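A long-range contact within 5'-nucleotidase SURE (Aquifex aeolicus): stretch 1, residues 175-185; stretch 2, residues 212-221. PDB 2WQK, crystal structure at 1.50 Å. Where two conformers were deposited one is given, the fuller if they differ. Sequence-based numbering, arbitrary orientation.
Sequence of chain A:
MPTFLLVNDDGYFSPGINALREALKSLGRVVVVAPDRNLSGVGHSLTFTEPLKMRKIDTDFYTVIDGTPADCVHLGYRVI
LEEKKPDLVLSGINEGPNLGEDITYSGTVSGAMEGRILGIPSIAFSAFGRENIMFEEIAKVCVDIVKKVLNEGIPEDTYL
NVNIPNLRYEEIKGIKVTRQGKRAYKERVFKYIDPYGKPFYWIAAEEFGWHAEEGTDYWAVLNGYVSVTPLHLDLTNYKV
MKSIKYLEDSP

Stretch 1 (175-185) IKVTRQGKRAY
Stretch 2, residues 212-221: AEEGTDYWAV

A strand that runs out into a loop is clamped against the start of a helix by one backbone bridge, and the side chains around that bridge lock the helix N-terminus and its first tyrosine onto the loop; the two stretches bury 671 Å² between them.

Stretch 1 is extended through Lys176 (phi/psi -124/137) and stays so, beyond the strand at 175-177, through Thr178 (-133/160) and Arg179 (-96/161). Stretch 2 makes a type II turn from Glu213 to Thr216, then enters the helix at Asp217. The register is set by Arg179 opposite Thr216, CA to CA 4.8 Å. Arg179 N donates to Gly215 O at 3.0 Å, nearly straight at 166°, and Asp217 N returns a bond to Arg179 O at 2.9 Å. The loop thus satisfies an amide of the helix's first turn, one that has no partner within the helix.

Thr216 is the N-cap. With chi1 at 66°, Thr216 OG1 donates to Glu213 O at 2.7 Å and accepts from Trp219 N at 3.1 Å, tying turn to helix. Asp217, chi1 p, uses OD1 twice: Asp217 OD1 accepts from Gly181 N at 2.9 Å and from its neighbour Tyr218 N at 2.8 Å. One carboxylate oxygen therefore joins loop and helix.

Both glycines suit their places. At Gly215 (107/-20) a CB would jam against the preceding carbonyl and lie 2.6 Å from Arg179 NH1. At Gly181 (-82/177) a CB would stand 2.8 Å from Tyr218 CD2, so the bare CA lets the ring edge approach.

Tyr218 (chi1 m, chi2 -79°) covers the later loop. Ala184 CB sits over one ring face, 3.7 Å from the centroid of the Tyr218 ring and 17° off the normal, a CH-pi contact for which a methyl is compact enough. The hydroxyl lies back toward the bridge, Tyr218 OH 3.2 Å from Lys182 O.

Before the bridge, Thr178 (chi1 p) turns CG2 to Ala220 CB at 3.7 Å; the small alanine lets the helix lie close. Lys176 (m, t, p, p) also points CB toward the helix, and its chain runs across it, with Lys176 CE 3.9 Å from Trp219 CZ3.

Arg179 is p, t, t with chi4 -86°. Its CB points sideways, but the guanidinium reaches back over the turn, with Thr216 CG2 over one face, 3.6 Å from Arg179 NH2. A water accepts from Arg179 NH1 at 3.0 Å and donates to Glu214 O at 3.2 Å, linking the charged group to the turn's carbonyl.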

ATOM      1  N   ILE A 175       3.942 -16.855  35.297  1.00 16.61           N
ATOM      2  CA  ILE A 175       2.928 -16.854  34.219  1.00 16.02           C
ATOM      3  C   ILE A 175       1.581 -16.689  34.900  1.00 15.90           C
ATOM      4  O   ILE A 175       1.253 -17.414  35.848  1.00 17.27           O
ATOM      5  CB  ILE A 175       2.983 -18.189  33.417  1.00 17.55           C
ATOM      6  CG1 ILE A 175       4.383 -18.403  32.788  1.00 18.35           C
ATOM      7  CG2 ILE A 175       1.864 -18.279  32.328  1.00 17.63           C
ATOM      8  CD1 ILE A 175       4.551 -19.738  32.115  1.00 21.58           C
ATOM      9  N   LYS A 176       0.773 -15.769  34.361  1.00 15.10           N
ATOM     10  CA  LYS A 176      -0.566 -15.511  34.839  1.00 15.13           C
ATOM     11  C   LYS A 176      -1.592 -15.670  33.712  1.00 14.31           C
ATOM     12  O   LYS A 176      -1.391 -15.173  32.618  1.00 14.42           O
ATOM     13  CB  LYS A 176      -0.666 -14.078  35.373  1.00 15.68           C
ATOM     14  CG  LYS A 176       0.141 -13.844  36.665  1.00 18.78           C
ATOM     15  CD  LYS A 176       0.054 -12.411  37.109  1.00 24.25           C
ATOM     16  CE  LYS A 176      -1.299 -12.076  37.684  1.00 27.66           C
ATOM     17  NZ  LYS A 176      -1.725 -12.935  38.841  1.00 31.62           N
ATOM     18  N   VAL A 177      -2.680 -16.322  34.056  1.00 13.25           N
ATOM     19  CA  VAL A 177      -3.889 -16.334  33.237  1.00 13.19           C
ATOM     20  C   VAL A 177      -4.585 -14.979  33.446  1.00 14.46           C
ATOM     21  O   VAL A 177      -4.809 -14.562  34.582  1.00 16.42           O
ATOM     22  CB  VAL A 177      -4.813 -17.496  33.619  1.00 13.69           C
ATOM     23  CG1 VAL A 177      -6.187 -17.392  32.898  1.00 14.40           C
ATOM     24  CG2 VAL A 177      -4.106 -18.830  33.369  1.00 15.20           C
ATOM     25  N   THR A 178      -4.917 -14.301  32.347  1.00 12.84           N
ATOM     26  CA  THR A 178      -5.365 -12.913  32.366  1.00 12.93           C
ATOM     27  C   THR A 178      -6.628 -12.745  31.478  1.00 12.57           C
ATOM     28  O   THR A 178      -6.940 -13.597  30.633  1.00 13.26           O
ATOM     29  CB  THR A 178      -4.276 -11.986  31.798  1.00 12.83           C
ATOM     30  OG1 THR A 178      -3.974 -12.393  30.470  1.00 13.55           O
ATOM     31  CG2 THR A 178      -2.998 -11.999  32.678  1.00 14.01           C
ATOM     32  N   ARG A 179      -7.361 -11.662  31.737  1.00 12.33           N
ATOM     33  CA  ARG A 179      -8.387 -11.199  30.809  1.00 12.81           C
ATOM     34  C   ARG A 179      -7.859 -10.112  29.881  1.00 13.03           C
ATOM     35  O   ARG A 179      -6.890  -9.430  30.182  1.00 14.37           O
ATOM     36  CB  ARG A 179      -9.621 -10.672  31.578  1.00 13.24           C
ATOM     37  CG  ARG A 179      -9.414  -9.414  32.398  1.00 15.37           C
ATOM     38  CD  ARG A 179     -10.696  -8.950  33.056  1.00 17.01           C
ATOM     39  NE  ARG A 179     -10.503  -7.665  33.746  1.00 20.35           N
ATOM     40  CZ  ARG A 179     -10.059  -7.527  34.964  1.00 22.85           C
ATOM     41  NH1 ARG A 179      -9.699  -8.594  35.656  1.00 24.62           N
ATOM     42  NH2 ARG A 179      -9.943  -6.281  35.478  1.00 24.72           N
ATOM     43  N   GLN A 180      -8.563  -9.908  28.768  1.00 12.94           N
ATOM     44  CA  GLN A 180      -8.284  -8.808  27.867  1.00 13.44           C
ATOM     45  C   GLN A 180      -8.573  -7.491  28.611  1.00 14.55           C
ATOM     46  O   GLN A 180      -9.682  -7.261  29.054  1.00 15.71           O
ATOM     47  CB  GLN A 180      -9.218  -8.891  26.648  1.00 14.25           C
ATOM     48  CG  GLN A 180      -9.023  -7.791  25.602  1.00 15.15           C
ATOM     49  CD  GLN A 180     -10.080  -7.855  24.541  1.00 15.65           C
ATOM     50  OE1 GLN A 180     -11.205  -8.231  24.816  1.00 18.89           O
ATOM     51  NE2 GLN A 180      -9.728  -7.459  23.332  1.00 18.33           N
ATOM     52  N   GLY A 181      -7.591  -6.610  28.701  1.00 15.78           N
ATOM     53  CA  GLY A 181      -7.781  -5.323  29.343  1.00 18.46           C
ATOM     54  C   GLY A 181      -8.425  -4.343  28.375  1.00 20.47           C
ATOM     55  O   GLY A 181      -8.671  -4.640  27.222  1.00 20.17           O
ATOM     56  N   LYS A 182      -8.703  -3.144  28.864  0.50 23.09           N
ATOM     57  CA  LYS A 182      -9.195  -2.073  27.991  0.50 25.06           C
ATOM     58  C   LYS A 182      -8.028  -1.547  27.090  0.50 25.69           C
ATOM     59  O   LYS A 182      -7.425  -2.297  26.300  0.50 26.27           O
ATOM     60  CB  LYS A 182      -9.889  -0.973  28.839  0.50 25.93           C
ATOM     61  CG  LYS A 182     -11.178  -1.466  29.551  0.50 27.62           C
ATOM     62  CD  LYS A 182     -11.937  -0.399  30.417  0.80 30.48           C
ATOM     63  CE  LYS A 182     -13.179  -1.036  31.063  0.80 32.95           C
ATOM     64  NZ  LYS A 182     -14.022  -0.034  31.777  0.80 34.82           N
ATOM     65  N   ARG A 183      -7.799  -0.248  27.079  1.00 26.39           N
ATOM     66  CA  ARG A 183      -6.536   0.296  26.632  1.00 26.53           C
ATOM     67  C   ARG A 183      -5.895   0.994  27.821  1.00 27.06           C
ATOM     68  O   ARG A 183      -6.509   1.828  28.456  1.00 25.91           O
ATOM     69  CB  ARG A 183      -6.730   1.256  25.465  1.00 27.08           C
ATOM     70  CG  ARG A 183      -6.811   0.558  24.128  1.00 26.76           C
ATOM     71  CD  ARG A 183      -7.637   1.328  23.152  1.00 27.41           C
ATOM     72  NE  ARG A 183      -7.692   0.637  21.865  1.00 26.10           N
ATOM     73  CZ  ARG A 183      -8.584   0.880  20.900  1.00 22.46           C
ATOM     74  NH1 ARG A 183      -9.509   1.807  21.087  1.00 19.25           N
ATOM     75  NH2 ARG A 183      -8.556   0.165  19.781  1.00 23.30           N
ATOM     76  N   ALA A 184      -4.672   0.601  28.135  1.00 27.53           N
ATOM     77  CA  ALA A 184      -4.001   1.119  29.334  1.00 27.77           C
ATOM     78  C   ALA A 184      -3.312   2.430  29.002  1.00 28.16           C
ATOM     79  O   ALA A 184      -2.117   2.558  29.202  1.00 28.90           O
ATOM     80  CB  ALA A 184      -2.982   0.087  29.884  1.00 28.27           C
ATOM     81  N   TYR A 185      -4.072   3.397  28.491  1.00 28.31           N
ATOM     82  CA  TYR A 185      -3.572   4.759  28.240  1.00 28.65           C
ATOM     83  C   TYR A 185      -4.725   5.754  28.074  1.00 27.61           C
ATOM     84  O   TYR A 185      -5.885   5.365  27.839  1.00 27.80           O
ATOM     85  CB  TYR A 185      -2.675   4.801  27.009  1.00 30.20           C
ATOM     86  CG  TYR A 185      -3.381   4.380  25.741  1.00 31.32           C
ATOM     87  CD1 TYR A 185      -4.114   5.306  24.997  1.00 32.53           C
ATOM     88  CD2 TYR A 185      -3.303   3.064  25.290  1.00 33.61           C
ATOM     89  CE1 TYR A 185      -4.772   4.930  23.828  1.00 34.84           C
ATOM     90  CE2 TYR A 185      -3.954   2.673  24.124  1.00 34.98           C
ATOM     91  CZ  TYR A 185      -4.686   3.615  23.402  1.00 34.75           C
ATOM     92  OH  TYR A 185      -5.338   3.206  22.258  1.00 35.89           O
ATOM     93  N   ALA A 212      -3.250   0.544  35.321  1.00 37.48           N
ATOM     94  CA  ALA A 212      -3.437  -0.869  34.933  1.00 35.34           C
ATOM     95  C   ALA A 212      -4.169  -1.648  36.026  1.00 32.98           C
ATOM     96  O   ALA A 212      -3.788  -1.556  37.193  1.00 33.30           O
ATOM     97  CB  ALA A 212      -2.072  -1.533  34.665  1.00 34.87           C
ATOM     98  N   GLU A 213      -5.215  -2.389  35.644  1.00 30.23           N
ATOM     99  CA  GLU A 213      -6.025  -3.174  36.597  1.00 28.43           C
ATOM    100  C   GLU A 213      -5.492  -4.603  36.783  1.00 26.02           C
ATOM    101  O   GLU A 213      -5.327  -5.346  35.791  1.00 21.99           O
ATOM    102  CB  GLU A 213      -7.507  -3.192  36.161  1.00 29.48           C
ATOM    103  CG  GLU A 213      -8.448  -2.169  36.891  1.00 31.77           C
ATOM    104  CD  GLU A 213      -7.982  -0.722  36.805  0.10 32.04           C
ATOM    105  OE1 GLU A 213      -6.954  -0.375  37.425  0.10 32.51           O
ATOM    106  OE2 GLU A 213      -8.672   0.083  36.146  0.10 32.49           O
ATOM    107  N   GLU A 214      -5.236  -5.017  38.032  1.00 25.52           N
ATOM    108  CA  GLU A 214      -4.768  -6.380  38.299  1.00 25.25           C
ATOM    109  C   GLU A 214      -5.781  -7.394  37.743  1.00 23.27           C
ATOM    110  O   GLU A 214      -6.991  -7.228  37.894  1.00 24.64           O
ATOM    111  CB  GLU A 214      -4.529  -6.663  39.808  1.00 26.83           C
ATOM    112  CG  GLU A 214      -3.822  -8.036  40.040  1.00 29.74           C
ATOM    113  CD  GLU A 214      -3.191  -8.188  41.420  1.00 34.82           C
ATOM    114  OE1 GLU A 214      -3.363  -7.263  42.253  1.00 38.97           O
ATOM    115  OE2 GLU A 214      -2.526  -9.231  41.654  1.00 35.86           O
ATOM    116  N   GLY A 215      -5.258  -8.422  37.089  1.00 19.99           N
ATOM    117  CA  GLY A 215      -6.106  -9.431  36.428  1.00 18.11           C
ATOM    118  C   GLY A 215      -6.078  -9.289  34.914  1.00 16.65           C
ATOM    119  O   GLY A 215      -6.402 -10.239  34.210  1.00 14.68           O
ATOM    120  N   THR A 216      -5.682  -8.119  34.417  1.00 14.53           N
ATOM    121  CA  THR A 216      -5.599  -7.882  32.979  1.00 14.61           C
ATOM    122  C   THR A 216      -4.254  -8.300  32.359  1.00 13.98           C
ATOM    123  O   THR A 216      -3.213  -8.395  33.051  1.00 14.23           O
ATOM    124  CB  THR A 216      -5.839  -6.416  32.615  1.00 14.36           C
ATOM    125  OG1 THR A 216      -4.775  -5.586  33.128  1.00 15.64           O
ATOM    126  CG2 THR A 216      -7.213  -5.933  33.085  1.00 15.49           C
ATOM    127  N   ASP A 217      -4.268  -8.489  31.046  1.00 12.71           N
ATOM    128  CA  ASP A 217      -3.049  -8.735  30.286  1.00 13.18           C
ATOM    129  C   ASP A 217      -2.010  -7.624  30.482  1.00 13.48           C
ATOM    130  O   ASP A 217      -0.827  -7.889  30.746  1.00 14.04           O
ATOM    131  CB  ASP A 217      -3.371  -9.008  28.791  1.00 12.87           C
ATOM    132  CG  ASP A 217      -4.283  -7.956  28.102  1.00 13.14           C
ATOM    133  OD1 ASP A 217      -4.676  -6.936  28.724  1.00 13.00           O
ATOM    134  OD2 ASP A 217      -4.526  -8.203  26.875  1.00 13.16           O
ATOM    135  N   TYR A 218      -2.455  -6.381  30.394  1.00 14.27           N
ATOM    136  CA  TYR A 218      -1.541  -5.241  30.569  1.00 15.85           C
ATOM    137  C   TYR A 218      -0.874  -5.294  31.937  1.00 15.54           C
ATOM    138  O   TYR A 218       0.354  -5.132  32.054  1.00 16.81           O
ATOM    139  CB  TYR A 218      -2.296  -3.919  30.498  1.00 17.11           C
ATOM    140  CG  TYR A 218      -2.786  -3.489  29.163  1.00 20.57           C
ATOM    141  CD1 TYR A 218      -1.937  -2.904  28.252  1.00 23.79           C
ATOM    142  CD2 TYR A 218      -4.131  -3.611  28.839  1.00 23.12           C
ATOM    143  CE1 TYR A 218      -2.415  -2.455  27.003  1.00 24.86           C
ATOM    144  CE2 TYR A 218      -4.590  -3.185  27.638  1.00 24.22           C
ATOM    145  CZ  TYR A 218      -3.737  -2.583  26.734  1.00 23.56           C
ATOM    146  OH  TYR A 218      -4.272  -2.198  25.531  1.00 26.69           O
ATOM    147  N   TRP A 219      -1.666  -5.498  32.984  1.00 15.00           N
ATOM    148  CA  TRP A 219      -1.067  -5.468  34.351  1.00 15.53           C
ATOM    149  C   TRP A 219      -0.004  -6.540  34.481  1.00 15.33           C
ATOM    150  O   TRP A 219       1.080  -6.301  35.039  1.00 16.98           O
ATOM    151  CB  TRP A 219      -2.140  -5.641  35.438  1.00 16.85           C
ATOM    152  CG  TRP A 219      -1.625  -5.489  36.842  1.00 18.82           C
ATOM    153  CD1 TRP A 219      -1.708  -4.363  37.621  1.00 20.59           C
ATOM    154  CD2 TRP A 219      -0.940  -6.478  37.630  1.00 20.47           C
ATOM    155  NE1 TRP A 219      -1.097  -4.605  38.830  1.00 21.58           N
ATOM    156  CE2 TRP A 219      -0.642  -5.890  38.873  1.00 21.61           C
ATOM    157  CE3 TRP A 219      -0.567  -7.808  37.415  1.00 20.98           C
ATOM    158  CZ2 TRP A 219       0.056  -6.564  39.862  1.00 21.22           C
ATOM    159  CZ3 TRP A 219       0.120  -8.488  38.426  1.00 20.90           C
ATOM    160  CH2 TRP A 219       0.408  -7.868  39.629  1.00 21.53           C
ATOM    161  N   ALA A 220      -0.272  -7.735  33.954  1.00 15.48           N
ATOM    162  CA  ALA A 220       0.660  -8.860  34.116  1.00 13.96           C
ATOM    163  C   ALA A 220       2.002  -8.478  33.508  1.00 14.66           C
ATOM    164  O   ALA A 220       3.048  -8.580  34.183  1.00 16.00           O
ATOM    165  CB  ALA A 220       0.081 -10.137  33.444  1.00 14.64           C
ATOM    166  N   VAL A 221       2.021  -8.043  32.251  1.00 14.54           N
ATOM    167  CA  VAL A 221       3.296  -7.770  31.575  1.00 15.39           C
ATOM    168  C   VAL A 221       4.000  -6.534  32.150  1.00 15.88           C
ATOM    169  O   VAL A 221       5.239  -6.521  32.225  1.00 16.78           O
ATOM    170  CB  VAL A 221       3.155  -7.699  30.041  1.00 15.60           C
ATOM    171  CG1 VAL A 221       2.751  -9.081  29.509  1.00 16.68           C
ATOM    172  CG2 VAL A 221       2.176  -6.616  29.608  1.00 16.67           C
TER
HETATM  173  O   HOH W   1      -9.487  -9.158  38.594  0.50 23.38           O